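Local coordinates for protein TASOR (Homo sapiens, PDB 6TL1), which is a component of the HUSH complex, which keeps H3K9me3-rich loci and transposable elements silent, this piece being the pseudo-PARP domain of the protein, at residues Leu75-Arg79 against Tyr80-Thr84; Gln83-Glu87 against Lys88-Val92. One frame throughout, in Å; residues are numbered along the deposited sequence.

Contact 1 (Leu75-Arg79 against Tyr80-Thr84); sequences LMVDR and YQVQT
Val77, near the end of strand 71-77, meets Val82, the first residue of the next helix, through one methyl each: CG2 to CG2 at 3.4 Å, tighter than usual for carbons. The two side chains cross at about a right angle. A chi1 of -62° puts Val77 CG2 between its own backbone N and carbonyl carbon, and from there it reaches Val82. The carbonyl of Val77 also takes part: a water donates to Val77 O at 3.1 Å and accepts a weak bond from Tyr80 N. At Asp78 the chain doubles back in a beta turn, closed by Gln81 N donating to Asp78 O at 2.8 Å. Arg79 and Tyr80 are the central pair, both in left-handed helical conformation near type III' values. Both side chains set off away from the facing segment, though the Tyr80 ring lies obliquely by the preceding peptide, with CD2 3.5 Å from Arg79 C. Gln81 then takes the N-cap position of helix 82-88. Across the reversal the links are one backbone bond, a valine pair and a water bridge that is weak on the Tyr80 side, while both left-handed residues are exposed.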
# COMPACT_ATOMS: atom_id res chain seq x y z
N LEU A 75 3.89 0.90 2.67
CA LEU A 75 5.01 0.03 2.36
C LEU A 75 6.22 0.51 3.14
O LEU A 75 6.66 1.65 2.96
CB LEU A 75 5.32 0.02 0.86
CG LEU A 75 6.31 -1.06 0.42
CD1 LEU A 75 5.71 -2.44 0.62
CD2 LEU A 75 6.69 -0.86 -1.06
N MET A 76 6.76 -0.35 4.00
CA MET A 76 8.05 -0.08 4.61
C MET A 76 9.12 -0.47 3.60
O MET A 76 9.02 -1.52 2.97
CB MET A 76 8.22 -0.85 5.92
CG MET A 76 9.58 -0.65 6.55
SD MET A 76 9.62 -1.18 8.27
CE MET A 76 9.33 -2.94 8.07
N VAL A 77 10.12 0.39 3.41
CA VAL A 77 11.06 0.23 2.31
C VAL A 77 12.49 0.24 2.81
O VAL A 77 12.87 1.07 3.66
CB VAL A 77 10.84 1.30 1.22
CG1 VAL A 77 9.45 1.16 0.63
CG2 VAL A 77 10.96 2.65 1.82
N ASP A 78 13.28 -0.68 2.28
CA ASP A 78 14.63 -0.98 2.73
C ASP A 78 15.66 -0.16 1.96
O ASP A 78 15.34 0.57 1.02
CB ASP A 78 14.94 -2.47 2.52
CG ASP A 78 14.71 -3.30 3.77
OD1 ASP A 78 13.73 -3.03 4.50
OD2 ASP A 78 15.52 -4.22 4.03
N ARG A 79 16.91 -0.29 2.40
CA ARG A 79 18.11 0.08 1.66
C ARG A 79 17.99 1.43 0.96
O ARG A 79 18.52 1.60 -0.15
CB ARG A 79 18.47 -1.01 0.65
CG ARG A 79 18.57 -2.39 1.26
CD ARG A 79 19.12 -3.41 0.27
NE ARG A 79 19.22 -4.74 0.86
CZ ARG A 79 20.05 -5.69 0.43
NH1 ARG A 79 20.87 -5.45 -0.58
NH2 ARG A 79 20.06 -6.87 1.03
N TYR A 80 17.29 2.38 1.59
CA TYR A 80 17.18 3.74 1.07
C TYR A 80 16.62 3.74 -0.35
O TYR A 80 17.04 4.52 -1.20
CB TYR A 80 18.54 4.45 1.14
CG TYR A 80 19.13 4.45 2.53
CD1 TYR A 80 18.74 5.39 3.47
CD2 TYR A 80 20.05 3.49 2.91
CE1 TYR A 80 19.27 5.39 4.75
CE2 TYR A 80 20.59 3.48 4.19
CZ TYR A 80 20.19 4.43 5.10
OH TYR A 80 20.71 4.42 6.38
N GLN A 81 15.68 2.85 -0.60
CA GLN A 81 15.04 2.73 -1.90
C GLN A 81 13.79 3.59 -2.01
O GLN A 81 13.04 3.45 -2.98
CB GLN A 81 14.71 1.27 -2.20
CG GLN A 81 15.02 0.85 -3.62
CD GLN A 81 16.50 1.00 -3.97
OE1 GLN A 81 17.36 1.07 -3.09
NE2 GLN A 81 16.79 1.05 -5.27
N VAL A 82 13.54 4.47 -1.03
CA VAL A 82 12.47 5.46 -1.14
C VAL A 82 12.58 6.19 -2.47
O VAL A 82 11.57 6.44 -3.15
CB VAL A 82 12.52 6.45 0.03
CG1 VAL A 82 11.58 7.63 -0.24
CG2 VAL A 82 12.15 5.77 1.33
N GLN A 83 13.80 6.56 -2.85
CA GLN A 83 14.03 7.32 -4.07
C GLN A 83 13.47 6.61 -5.29
O GLN A 83 12.71 7.20 -6.07
CB GLN A 83 15.53 7.57 -4.24
CG GLN A 83 15.93 8.19 -5.59
CD GLN A 83 15.27 9.53 -5.85
OE1 GLN A 83 15.09 10.33 -4.94
NE2 GLN A 83 14.92 9.79 -7.11
N THR A 84 13.80 5.32 -5.46
CA THR A 84 13.42 4.61 -6.68
C THR A 84 11.92 4.39 -6.79
O THR A 84 11.34 4.57 -7.86
CB THR A 84 14.15 3.28 -6.75
OG1 THR A 84 15.56 3.51 -6.65
CG2 THR A 84 13.85 2.58 -8.06
O HOH W 1 15.05 3.32 3.64

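Contact 2 (Gln83-Glu87 against Lys88-Val92); sequences QTICE and KGLHV
The carbonyls of Thr84 and Ile85 accept the last amides of helix 82-88, at a C-terminus ended by a glycine, Gly89, in the C' position, where positive phi takes the chain out of the helix. Lys88 N donates to Thr84 O at 2.8 Å, and Gly89 N follows to Ile85 O at 2.7 Å. The second bond is the more bent, with an N-H...O angle of 133°, as the helix gives way. Its backbone angles suit Gly89, which has no CB to be jammed against the carbonyl oxygen of Lys88.

With these two bonds, the buried residues make up the tight part, facing the protein interior. Ile85 and Leu90 touch each other only loosely, Ile85 CG1 lying 4.4 Å from Leu90 CD1, but both side chains rest on Phe132 of strand 126-134. Leu90 also touches Val107 and Leu109 of strand 107-110. Asn44 binds Cys86 O through its side-chain amide.

Toward solvent, exposed Glu87 and Lys88 mix carbon contacts with charge. Their chains run alongside each other in one direction; two kinks in the Lys88 chain bring CE to 3.5 Å from Glu87 CG, yet the salt bridge from NZ to Glu87 OE1 is long at 3.6 Å, which makes this the looser side. Lower down, Lys88 CG lies 3.9 Å from Thr84 CG2. The other carboxylate oxygen is held more closely: Gln83 NE2 donates to Glu87 OE2 at 2.7 Å, on its anti side and 34° out of the carboxylate plane. This bond from Gln83 probably helps keep Glu87 extended along the helix surface. Past the glycine, His91 folds back over the chain, its ND1 donating to Gly89 O at 3.1 Å from 64° above the carbonyl plane.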
# COMPACT_ATOMS: atom_id res chain seq x y z
N GLN A 83 13.80 6.56 -2.85
CA GLN A 83 14.03 7.32 -4.07
C GLN A 83 13.47 6.61 -5.29
O GLN A 83 12.71 7.20 -6.07
CB GLN A 83 15.53 7.57 -4.24
CG GLN A 83 15.93 8.19 -5.59
CD GLN A 83 15.27 9.53 -5.85
OE1 GLN A 83 15.09 10.33 -4.94
NE2 GLN A 83 14.92 9.79 -7.11
N THR A 84 13.80 5.32 -5.46
CA THR A 84 13.42 4.61 -6.68
C THR A 84 11.92 4.39 -6.79
O THR A 84 11.34 4.57 -7.86
CB THR A 84 14.15 3.28 -6.75
OG1 THR A 84 15.56 3.51 -6.65
CG2 THR A 84 13.85 2.58 -8.06
N ILE A 85 11.27 4.02 -5.68
CA ILE A 85 9.82 3.81 -5.73
C ILE A 85 9.09 5.12 -5.96
O ILE A 85 8.11 5.18 -6.73
CB ILE A 85 9.31 3.08 -4.47
CG1 ILE A 85 9.74 1.61 -4.46
CG2 ILE A 85 7.80 3.15 -4.38
CD1 ILE A 85 11.05 1.33 -3.78
N CYS A 86 9.51 6.21 -5.31
CA CYS A 86 8.79 7.46 -5.51
C CYS A 86 9.04 8.04 -6.90
O CYS A 86 8.17 8.70 -7.47
CB CYS A 86 9.16 8.46 -4.42
SG CYS A 86 8.59 7.93 -2.79
N GLU A 87 10.20 7.77 -7.49
CA GLU A 87 10.47 8.33 -8.80
C GLU A 87 9.95 7.43 -9.91
O GLU A 87 9.39 7.94 -10.89
CB GLU A 87 11.97 8.58 -8.96
CG GLU A 87 12.40 8.70 -10.41
CD GLU A 87 13.91 8.83 -10.57
OE1 GLU A 87 14.35 9.04 -11.71
OE2 GLU A 87 14.62 8.67 -9.56
N LYS A 88 10.02 6.11 -9.74
CA LYS A 88 9.66 5.17 -10.80
C LYS A 88 8.31 4.51 -10.57
O LYS A 88 7.74 3.95 -11.51
CB LYS A 88 10.68 4.02 -10.89
CG LYS A 88 12.14 4.38 -11.06
CD LYS A 88 12.55 4.65 -12.48
CE LYS A 88 12.68 6.13 -12.73
NZ LYS A 88 13.38 6.41 -14.00
N GLY A 89 7.77 4.58 -9.36
CA GLY A 89 6.56 3.86 -9.02
C GLY A 89 6.88 2.46 -8.51
O GLY A 89 8.01 1.97 -8.58
N LEU A 90 5.86 1.83 -7.94
CA LEU A 90 6.00 0.48 -7.40
C LEU A 90 5.79 -0.55 -8.51
O LEU A 90 4.75 -0.54 -9.18
CB LEU A 90 5.00 0.25 -6.28
CG LEU A 90 5.11 -1.09 -5.56
CD1 LEU A 90 6.48 -1.28 -4.94
CD2 LEU A 90 4.03 -1.17 -4.50
N HIS A 91 6.77 -1.43 -8.70
CA HIS A 91 6.75 -2.43 -9.76
C HIS A 91 6.55 -3.83 -9.20
O HIS A 91 6.80 -4.09 -8.02
CB HIS A 91 8.04 -2.38 -10.57
CG HIS A 91 8.16 -1.18 -11.46
ND1 HIS A 91 8.44 0.07 -10.97
CD2 HIS A 91 8.05 -1.04 -12.80
CE1 HIS A 91 8.49 0.94 -11.97
NE2 HIS A 91 8.25 0.28 -13.09
N VAL A 92 6.11 -4.73 -10.09
CA VAL A 92 5.96 -6.13 -9.70
C VAL A 92 7.32 -6.70 -9.34
O VAL A 92 8.37 -6.18 -9.76
CB VAL A 92 5.31 -6.97 -10.81
CG1 VAL A 92 3.88 -6.50 -11.07
CG2 VAL A 92 6.16 -6.90 -12.09

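In the fold
Contact 1 comes first along the chain and contact 2 takes over where it ends, with Gln83 and Thr84 shared; their centres are about 9 Å apart. Together they cover both ends of helix 82-88: 75-84 turns out of strand 71-77, an outermost strand of the five-stranded antiparallel sheet, into the helix, and 83-92 leads out of it into the loop before strand 107-110 of the mixed sheet. The two meet directly where Leu75 CD2 packs on Leu90 CD1 at 3.9 Å. The short helix lies against the antiparallel sheet, touching strands 4-6, 126-134 and 199-209, and carries the chain from one sheet of the pseudo-PARP domain toward the other.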